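Local coordinates for enoyl-CoA hydratase/isomerase (Pseudomonas aeruginosa, PDB 3LAO), which probably hydrates the double bond of a steroid side-chain enoyl-CoA thioester, as a homotrimeric member of the enoyl-CoA hydratase/isomerase family, at residues Asp128-Ala133 against Arg185-Val190; Ala132-Arg137 against Asp177-Leu182; Ala60-His65 against Leu108-Gln113; Glu67-Gly72 against Gly114-Ala119. All coordinates share one frame; numbering follows the deposited sequence.

Contact 1: Asp128-Ala133 against Arg185-Val190; sequences DIAVAA and RLLTEV
Thr188 turns its hydroxyl onto the backbone of Ala130. With OG1 anti to its own carbonyl carbon (chi1 -44°), it accepts the Ala130 N-H at 2.8 Å between N and OG1, the hydrogen lying close to the line, a side-chain oxygen taking the N-H where a strand partner would offer a carbonyl. The same hydroxyl is hydrogen-bonded to Thr164 OG1 of the second subunit. Ile129 slants across this threonine, and its CG2 comes within 3.3 Å of Thr188 OG1. Thr188 N then gives a short bond to Ala130 O (2.6 Å), held in the carbonyl plane, while Glu189 N reaches that oxygen only weakly. From here the segments run as parallel strands, an outermost pairing of the main crotonase sheet within this chain, and Ala132 N meets Glu189 O at 3.2 Å. The two methyls of Leu187 reach two alanines: CD2 lies 3.8 Å from Ala130 CB, and CD1 is 3.5 Å from Ala132 CB. Met124 of helix 119-125 packs on Ala130 and Leu187 as well. Glu189 shares the face of Val131, but its carboxylate leads off to a hydrogen bond with Tyr203.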
# COMPACT_ATOMS: atom_id res chain seq x y z
N ASP B 128 -13.16 8.03 4.04
CA ASP B 128 -12.04 8.77 3.47
C ASP B 128 -11.23 9.56 4.48
O ASP B 128 -10.08 9.85 4.25
CB ASP B 128 -12.60 9.69 2.43
CG ASP B 128 -13.42 8.93 1.44
OD1 ASP B 128 -12.94 7.86 1.02
OD2 ASP B 128 -14.55 9.37 1.13
N ILE B 129 -11.85 9.92 5.58
CA ILE B 129 -11.21 10.60 6.69
C ILE B 129 -11.80 9.99 7.95
O ILE B 129 -13.04 9.82 8.07
CB ILE B 129 -11.57 12.06 6.76
CG1 ILE B 129 -11.28 12.76 5.42
CG2 ILE B 129 -10.89 12.70 7.98
CD1 ILE B 129 -9.85 12.84 5.02
N ALA B 130 -10.90 9.64 8.86
CA ALA B 130 -11.25 9.02 10.11
C ALA B 130 -10.60 9.75 11.26
O ALA B 130 -9.37 9.86 11.33
CB ALA B 130 -10.85 7.49 10.11
N VAL B 131 -11.42 10.26 12.16
CA VAL B 131 -10.94 10.91 13.35
C VAL B 131 -11.38 10.18 14.63
O VAL B 131 -12.56 9.89 14.80
CB VAL B 131 -11.47 12.34 13.40
CG1 VAL B 131 -11.12 13.00 14.72
CG2 VAL B 131 -10.89 13.12 12.23
N ALA B 132 -10.44 9.92 15.52
CA ALA B 132 -10.71 9.21 16.76
C ALA B 132 -10.29 10.01 18.00
O ALA B 132 -9.28 10.72 17.99
CB ALA B 132 -10.02 7.84 16.76
N ALA B 133 -11.07 9.86 19.06
CA ALA B 133 -10.76 10.38 20.38
C ALA B 133 -9.57 9.61 20.93
O ALA B 133 -9.50 8.39 20.78
CB ALA B 133 -11.97 10.20 21.31
N ARG B 185 -1.80 4.10 10.19
CA ARG B 185 -2.51 4.81 9.11
C ARG B 185 -3.97 4.40 8.92
O ARG B 185 -4.49 4.40 7.80
CB ARG B 185 -1.75 4.64 7.79
CG ARG B 185 -0.44 5.40 7.81
CD ARG B 185 0.42 5.09 6.58
NE ARG B 185 -0.15 4.05 5.71
CZ ARG B 185 0.34 3.75 4.50
NH1 ARG B 185 1.40 4.42 4.02
NH2 ARG B 185 -0.23 2.78 3.76
N LEU B 186 -4.63 4.03 10.00
CA LEU B 186 -6.06 3.75 9.94
C LEU B 186 -6.86 5.03 10.23
O LEU B 186 -8.02 5.13 9.89
CB LEU B 186 -6.43 2.62 10.89
CG LEU B 186 -5.57 1.35 10.90
CD1 LEU B 186 -5.99 0.47 12.05
CD2 LEU B 186 -5.65 0.56 9.63
N LEU B 187 -6.23 6.00 10.86
CA LEU B 187 -6.93 7.21 11.26
C LEU B 187 -6.26 8.31 10.54
O LEU B 187 -5.11 8.16 10.15
CB LEU B 187 -6.68 7.51 12.74
CG LEU B 187 -7.38 6.42 13.52
CD1 LEU B 187 -7.20 6.59 15.02
CD2 LEU B 187 -8.83 6.55 13.14
N THR B 188 -6.96 9.42 10.38
CA THR B 188 -6.37 10.58 9.77
C THR B 188 -5.78 11.37 10.90
O THR B 188 -4.71 11.96 10.76
CB THR B 188 -7.46 11.43 9.08
OG1 THR B 188 -8.36 10.59 8.34
CG2 THR B 188 -6.84 12.48 8.15
N GLU B 189 -6.48 11.38 12.03
CA GLU B 189 -6.07 12.23 13.14
C GLU B 189 -6.57 11.72 14.50
O GLU B 189 -7.67 11.17 14.61
CB GLU B 189 -6.57 13.66 12.92
CG GLU B 189 -5.87 14.69 13.81
CD GLU B 189 -6.31 16.13 13.50
OE1 GLU B 189 -6.57 16.43 12.32
OE2 GLU B 189 -6.41 16.95 14.44
N VAL B 190 -5.76 11.93 15.54
CA VAL B 190 -6.21 11.64 16.89
C VAL B 190 -6.40 12.92 17.67
O VAL B 190 -5.53 13.79 17.63
CB VAL B 190 -5.20 10.80 17.62
CG1 VAL B 190 -5.61 10.75 19.04
CG2 VAL B 190 -5.18 9.39 17.02

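Contact 2: Ala132-Arg137 against Asp177-Leu182; sequences AARGTR and DADEAL
The Arg134 guanidinium and the Asp179 carboxylate meet edge-on, their planes only 22° apart. Asp179 OD1 lies at the guanidinium rim, near its plane and 3.6 Å from Arg134 NE, a long salt bridge between NE and OD1; OD2 lies equally far from NH2. The arginine begins with CG anti to the backbone N (chi1 178°) and then bends at chi2 and chi3. Its NH1 has a separate salt bridge to Glu192, so the guanidinium is shared between two acids. Asp179 OD1 also accepts from a water 3.0 Å away, which takes the N-H of Gly135 and, weakly, that of Asp179, stitching the turn to the helix start.

The carboxylate of Asp177 serves its own helix. A chi1 of 65° puts Asp177 CG between the backbone N and the carbonyl carbon; its OD1 is met by Glu180 N nearly along the C-O bond, and more weakly by Asp179 N. Ala178 provides the apolar contact: its CB rests 3.5 Å from Ala133 O and 4.3 Å from Ala132 CB. Ala133 O is itself gripped twice, by Thr136 N and by Thr136 OG1 at 2.6 Å. Thr136 O in turn receives a weak bond from Ala178 N. A type II turn from Ala133 to Thr136, with Gly135 at positive phi, is thus laid against the N-capped first turn of helix 178-183.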
# COMPACT_ATOMS: atom_id res chain seq x y z
N ALA B 132 -10.44 9.92 15.52
CA ALA B 132 -10.71 9.21 16.76
C ALA B 132 -10.29 10.01 18.00
O ALA B 132 -9.28 10.72 17.99
CB ALA B 132 -10.02 7.84 16.76
N ALA B 133 -11.07 9.86 19.06
CA ALA B 133 -10.76 10.38 20.38
C ALA B 133 -9.57 9.61 20.93
O ALA B 133 -9.50 8.39 20.78
CB ALA B 133 -11.97 10.20 21.31
N ARG B 134 -8.61 10.33 21.51
CA ARG B 134 -7.54 9.69 22.26
C ARG B 134 -8.14 8.69 23.24
O ARG B 134 -9.14 8.99 23.91
CB ARG B 134 -6.77 10.74 23.03
CG ARG B 134 -5.65 10.23 23.89
CD ARG B 134 -4.55 11.28 23.96
NE ARG B 134 -3.77 11.30 22.72
CZ ARG B 134 -3.68 12.34 21.88
NH1 ARG B 134 -4.33 13.48 22.14
NH2 ARG B 134 -2.93 12.24 20.79
N GLY B 135 -7.57 7.49 23.31
CA GLY B 135 -8.11 6.49 24.22
C GLY B 135 -9.23 5.63 23.65
O GLY B 135 -9.77 4.78 24.35
N THR B 136 -9.58 5.83 22.39
CA THR B 136 -10.53 4.94 21.76
C THR B 136 -9.85 3.58 21.65
O THR B 136 -8.65 3.50 21.44
CB THR B 136 -10.90 5.46 20.37
OG1 THR B 136 -11.55 6.74 20.50
CG2 THR B 136 -11.78 4.46 19.63
N ARG B 137 -10.62 2.51 21.77
CA ARG B 137 -10.06 1.17 21.81
C ARG B 137 -10.57 0.37 20.64
O ARG B 137 -11.73 0.39 20.36
CB ARG B 137 -10.51 0.43 23.06
CG ARG B 137 -10.03 1.00 24.39
CD ARG B 137 -10.98 0.47 25.50
NE ARG B 137 -10.62 -0.87 26.03
CZ ARG B 137 -11.48 -1.75 26.56
NH1 ARG B 137 -12.79 -1.49 26.62
NH2 ARG B 137 -11.03 -2.91 27.03
N ASP B 177 -4.99 1.09 20.76
CA ASP B 177 -5.67 2.35 20.98
C ASP B 177 -5.51 3.28 19.78
O ASP B 177 -4.88 2.92 18.76
CB ASP B 177 -5.27 3.03 22.31
CG ASP B 177 -3.80 3.47 22.35
OD1 ASP B 177 -3.11 3.33 21.32
OD2 ASP B 177 -3.33 3.95 23.42
N ALA B 178 -6.08 4.47 19.92
CA ALA B 178 -6.08 5.49 18.89
C ALA B 178 -4.67 5.82 18.38
O ALA B 178 -4.48 6.07 17.18
CB ALA B 178 -6.76 6.72 19.38
N ASP B 179 -3.68 5.82 19.27
CA ASP B 179 -2.36 6.23 18.83
C ASP B 179 -1.69 5.18 17.96
O ASP B 179 -0.96 5.50 16.99
CB ASP B 179 -1.48 6.66 20.00
CG ASP B 179 -1.79 8.08 20.46
OD1 ASP B 179 -2.10 8.27 21.65
OD2 ASP B 179 -1.76 9.00 19.61
N GLU B 180 -1.98 3.92 18.28
CA GLU B 180 -1.47 2.80 17.51
C GLU B 180 -2.20 2.70 16.15
O GLU B 180 -1.59 2.43 15.09
CB GLU B 180 -1.64 1.52 18.35
CG GLU B 180 -1.17 0.22 17.67
CD GLU B 180 0.34 0.09 17.53
OE1 GLU B 180 1.07 1.04 17.88
OE2 GLU B 180 0.79 -0.98 17.07
N ALA B 181 -3.50 2.96 16.17
CA ALA B 181 -4.25 3.04 14.92
C ALA B 181 -3.71 4.17 13.97
O ALA B 181 -3.58 3.95 12.77
CB ALA B 181 -5.74 3.15 15.19
N LEU B 182 -3.36 5.32 14.52
CA LEU B 182 -2.75 6.39 13.74
C LEU B 182 -1.40 5.96 13.16
O LEU B 182 -1.08 6.25 12.01
CB LEU B 182 -2.56 7.63 14.59
CG LEU B 182 -1.99 8.89 13.91
CD1 LEU B 182 -2.98 9.48 12.89
CD2 LEU B 182 -1.60 9.95 14.96
O HOH W 1 -4.72 6.79 22.14

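Contact 3: Ala60-His65 against Leu108-Gln113; sequences AVLFAH and LVVAVQ
Leu62 lies side by side with Val110, both pointing the same way, and it has the largest surface buried here. Leu62 CG, anti to the backbone N (chi1 173°), lies beside Val110, and CD2 is 4.0 Å from Val110 CG2, the methyl that also presses on Leu62 O at 3.2 Å. Leu108, second in buried surface, brings CD1 between two neighbours on the same face: it is 3.9 Å from Ala60 CB and 4.0 Å from Leu62 CB. Ala60 completes this apolar row. The parallel ladder is regular, with Ala60 O accepting from Val109 N, Leu62 N bonding to Val109 O, and Ala111 N reaching Leu62 O at 3.0 Å. At Ala64 the direct pairing stops, and a water takes over, accepting from Ala64 N and donating to Ala111 O and Gln113 OE1. The Gln113 amide then closes the end, NE2 giving a bond of 3.1 Å to Ala64 O from above the carbonyl plane. In the crotonase core these are two central strands, flanked by 22-27 and 129-133. The Leu62 face meets Leu44 and Tyr51 of helix 38-53, whereas Val61 and Val109, on the reverse face, pack on Ala204 and Ala200 of helix 196-209.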
# COMPACT_ATOMS: atom_id res chain seq x y z
N ALA B 60 -20.68 13.21 3.68
CA ALA B 60 -21.45 12.61 4.75
C ALA B 60 -20.54 12.51 5.98
O ALA B 60 -19.35 12.20 5.86
CB ALA B 60 -21.90 11.24 4.29
N VAL B 61 -21.08 12.77 7.17
CA VAL B 61 -20.32 12.49 8.39
C VAL B 61 -20.99 11.40 9.21
O VAL B 61 -22.14 11.56 9.69
CB VAL B 61 -20.18 13.74 9.25
CG1 VAL B 61 -19.35 13.42 10.47
CG2 VAL B 61 -19.58 14.88 8.43
N LEU B 62 -20.31 10.27 9.35
CA LEU B 62 -20.81 9.18 10.17
C LEU B 62 -20.23 9.29 11.56
O LEU B 62 -19.04 9.33 11.72
CB LEU B 62 -20.42 7.83 9.59
CG LEU B 62 -20.71 6.57 10.41
CD1 LEU B 62 -22.22 6.28 10.62
CD2 LEU B 62 -20.10 5.44 9.66
N PHE B 63 -21.09 9.33 12.58
CA PHE B 63 -20.67 9.37 13.97
C PHE B 63 -21.61 8.49 14.85
O PHE B 63 -22.58 7.86 14.36
CB PHE B 63 -20.64 10.84 14.45
CG PHE B 63 -22.00 11.42 14.66
CD1 PHE B 63 -22.79 11.80 13.58
CD2 PHE B 63 -22.53 11.53 15.95
CE1 PHE B 63 -24.09 12.35 13.77
CE2 PHE B 63 -23.85 12.06 16.16
CZ PHE B 63 -24.61 12.48 15.06
N ALA B 64 -21.31 8.43 16.14
CA ALA B 64 -22.09 7.62 17.08
C ALA B 64 -22.57 8.50 18.24
O ALA B 64 -21.80 9.28 18.80
CB ALA B 64 -21.27 6.42 17.61
N HIS B 65 -23.86 8.38 18.55
CA HIS B 65 -24.38 8.97 19.78
C HIS B 65 -23.85 8.14 20.93
O HIS B 65 -23.57 6.94 20.75
CB HIS B 65 -25.90 8.98 19.76
CG HIS B 65 -26.48 9.86 18.69
ND1 HIS B 65 -26.59 11.23 18.83
CD2 HIS B 65 -26.96 9.57 17.46
CE1 HIS B 65 -27.13 11.73 17.74
NE2 HIS B 65 -27.36 10.75 16.89
N LEU B 108 -16.98 10.18 2.50
CA LEU B 108 -17.47 9.90 3.83
C LEU B 108 -16.38 10.17 4.84
O LEU B 108 -15.24 9.77 4.66
CB LEU B 108 -17.94 8.45 3.92
CG LEU B 108 -18.29 7.91 5.30
CD1 LEU B 108 -19.55 8.54 5.75
CD2 LEU B 108 -18.51 6.46 5.09
N VAL B 109 -16.73 10.88 5.90
CA VAL B 109 -15.81 11.19 6.96
C VAL B 109 -16.40 10.51 8.18
O VAL B 109 -17.62 10.50 8.35
CB VAL B 109 -15.75 12.70 7.22
CG1 VAL B 109 -15.09 12.98 8.58
CG2 VAL B 109 -15.03 13.40 6.09
N VAL B 110 -15.56 9.93 9.03
CA VAL B 110 -16.08 9.27 10.18
C VAL B 110 -15.39 9.71 11.47
O VAL B 110 -14.15 9.85 11.52
CB VAL B 110 -16.02 7.73 10.03
CG1 VAL B 110 -14.53 7.22 10.01
CG2 VAL B 110 -16.80 7.10 11.16
N ALA B 111 -16.20 9.91 12.51
CA ALA B 111 -15.71 10.21 13.87
C ALA B 111 -15.98 9.05 14.83
O ALA B 111 -17.12 8.61 14.95
CB ALA B 111 -16.38 11.50 14.39
N VAL B 112 -14.95 8.59 15.54
CA VAL B 112 -15.10 7.47 16.48
C VAL B 112 -14.53 7.74 17.88
O VAL B 112 -13.48 8.36 18.04
CB VAL B 112 -14.34 6.22 16.02
CG1 VAL B 112 -14.77 5.79 14.62
CG2 VAL B 112 -12.93 6.52 16.05
N GLN B 113 -15.20 7.18 18.88
CA GLN B 113 -14.83 7.35 20.28
C GLN B 113 -15.11 6.11 21.10
O GLN B 113 -16.04 5.33 20.80
CB GLN B 113 -15.62 8.50 20.90
CG GLN B 113 -17.05 8.10 21.34
CD GLN B 113 -18.07 8.12 20.21
OE1 GLN B 113 -17.80 7.66 19.09
NE2 GLN B 113 -19.28 8.63 20.51
O HOH W 2 -18.73 9.35 16.96

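Contact 4: Glu67-Gly72 against Gly114-Ala119; sequences EHFTAG and GTCWTA
Trp117 meets the carbonyl of Ala71 with CB and the near edge of its ring, and its atoms can be followed outward. CB stands 3.2 Å from Ala71 O; CG is turned beside the backbone N (chi1 -69°), and CD1 comes to 3.5 Å from the same oxygen, which sits at the ring edge near its plane. CD1 also touches Ala71 CB. One face of the indole takes Thr115 CG2, 3.7 Å above the plane and offset toward the rim, and at the far side CZ3 approaches Arg137 O.

The backbones run roughly together, yet join by a single bridge: Thr70 N bonds to Thr115 O, and Trp117 N to Thr70 O at 2.9 Å, nearly straight. Thr115 CG2 packs near Thr70 O as well, while its CB meets His68 ND1 at 3.2 Å, the two side chains slanting across each other. Phe69, with CG anti to its backbone N, has CD2 3.8 Å from Cys116 SG, an oblique sulfur-aromatic contact. Thr70 OG1 accepts from Gly72 N in an ST turn and also bonds to Asn34 O.

At the far end Gly72, with positive phi, passes beside Ala119 at the start of helix 119-125. In crotonases the two peptide N-H groups of the oxyanion hole come from just such a loop and helix start, so this corner probably borders the active site. Strand 137-139 lies beside strand 115-117, with Phe138 on Cys116, and Phe69 reaches down to Val110 and Val112 of strand 108-112.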
# COMPACT_ATOMS: atom_id res chain seq x y z
N GLU B 67 -21.20 7.16 24.21
CA GLU B 67 -19.78 7.15 24.58
C GLU B 67 -19.02 6.13 23.76
O GLU B 67 -17.80 6.02 23.85
CB GLU B 67 -19.63 6.85 26.09
CG GLU B 67 -20.17 7.96 27.03
CD GLU B 67 -20.35 7.51 28.49
OE1 GLU B 67 -21.05 6.49 28.73
OE2 GLU B 67 -19.82 8.19 29.40
N HIS B 68 -19.74 5.38 22.94
CA HIS B 68 -19.14 4.26 22.22
C HIS B 68 -19.50 4.18 20.77
O HIS B 68 -20.66 4.10 20.42
CB HIS B 68 -19.52 2.96 22.93
CG HIS B 68 -18.99 2.89 24.32
ND1 HIS B 68 -17.66 2.65 24.60
CD2 HIS B 68 -19.59 3.09 25.52
CE1 HIS B 68 -17.47 2.69 25.90
NE2 HIS B 68 -18.63 2.94 26.49
N PHE B 69 -18.49 4.18 19.92
CA PHE B 69 -18.76 4.06 18.50
C PHE B 69 -19.55 2.78 18.17
O PHE B 69 -20.69 2.87 17.72
CB PHE B 69 -17.48 4.17 17.68
CG PHE B 69 -17.74 4.25 16.21
CD1 PHE B 69 -18.34 5.36 15.67
CD2 PHE B 69 -17.36 3.22 15.37
CE1 PHE B 69 -18.59 5.43 14.32
CE2 PHE B 69 -17.59 3.30 14.02
CZ PHE B 69 -18.21 4.41 13.50
N THR B 70 -18.97 1.60 18.40
CA THR B 70 -19.75 0.37 18.27
C THR B 70 -19.11 -0.84 18.95
O THR B 70 -17.90 -1.02 18.88
CB THR B 70 -20.06 -0.02 16.80
OG1 THR B 70 -20.88 -1.19 16.78
CG2 THR B 70 -18.80 -0.34 16.06
N ALA B 71 -19.94 -1.67 19.59
CA ALA B 71 -19.47 -2.92 20.19
C ALA B 71 -19.43 -4.03 19.15
O ALA B 71 -19.07 -5.17 19.47
CB ALA B 71 -20.33 -3.34 21.37
N GLY B 72 -19.75 -3.70 17.90
CA GLY B 72 -19.76 -4.69 16.83
C GLY B 72 -21.16 -5.22 16.53
O GLY B 72 -22.16 -4.58 16.84
N GLY B 114 -14.33 5.95 22.16
CA GLY B 114 -14.54 4.90 23.13
C GLY B 114 -14.19 3.49 22.67
O GLY B 114 -13.04 3.08 22.73
N THR B 115 -15.21 2.77 22.23
CA THR B 115 -15.12 1.37 21.89
C THR B 115 -15.40 1.17 20.41
O THR B 115 -16.33 1.74 19.88
CB THR B 115 -16.14 0.56 22.71
OG1 THR B 115 -15.51 0.04 23.88
CG2 THR B 115 -16.68 -0.59 21.92
N CYS B 116 -14.58 0.35 19.76
CA CYS B 116 -14.67 0.16 18.32
C CYS B 116 -14.37 -1.28 17.93
O CYS B 116 -13.33 -1.57 17.35
CB CYS B 116 -13.71 1.11 17.60
SG CYS B 116 -14.09 1.36 15.84
N TRP B 117 -15.30 -2.18 18.25
CA TRP B 117 -15.06 -3.61 18.11
C TRP B 117 -15.31 -4.07 16.68
O TRP B 117 -16.20 -3.57 16.00
CB TRP B 117 -15.95 -4.40 19.08
CG TRP B 117 -15.57 -4.22 20.52
CD1 TRP B 117 -16.37 -4.43 21.60
CD2 TRP B 117 -14.29 -3.80 21.03
NE1 TRP B 117 -15.67 -4.16 22.76
CE2 TRP B 117 -14.40 -3.78 22.43
CE3 TRP B 117 -13.08 -3.45 20.43
CZ2 TRP B 117 -13.33 -3.41 23.25
CZ3 TRP B 117 -12.02 -3.09 21.24
CH2 TRP B 117 -12.15 -3.07 22.64
N THR B 118 -14.50 -5.03 16.22
CA THR B 118 -14.86 -5.85 15.07
C THR B 118 -15.40 -4.99 13.93
O THR B 118 -14.63 -4.48 13.11
CB THR B 118 -15.91 -6.91 15.43
OG1 THR B 118 -16.06 -6.97 16.86
CG2 THR B 118 -15.49 -8.28 14.92
N ALA B 119 -16.72 -4.83 13.89
CA ALA B 119 -17.39 -4.31 12.70
C ALA B 119 -17.15 -2.81 12.54
O ALA B 119 -17.36 -2.25 11.46
CB ALA B 119 -18.88 -4.61 12.76

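In the fold
From the N terminus, strand 59-64 opens contact 3 and the loop after it opens contact 4. Contact 3 closes at 108-113 and contact 4 immediately afterwards at 114-119, so the two cross and carry the pairing from the main sheet into the short strand 115-117. Contacts 1 and 2 follow in series, both starting from strand 129-133. Contact 2 closes first, on helix 178-183, and contact 1 encloses it by returning at 185-190 to add an outermost strand of this chain's main sheet. Strand 129-133 lies beside 108-112, with Ile129 O near Val110 N, joining contacts 1 and 3; Arg137 N and Gly114 O likewise link contacts 2 and 4.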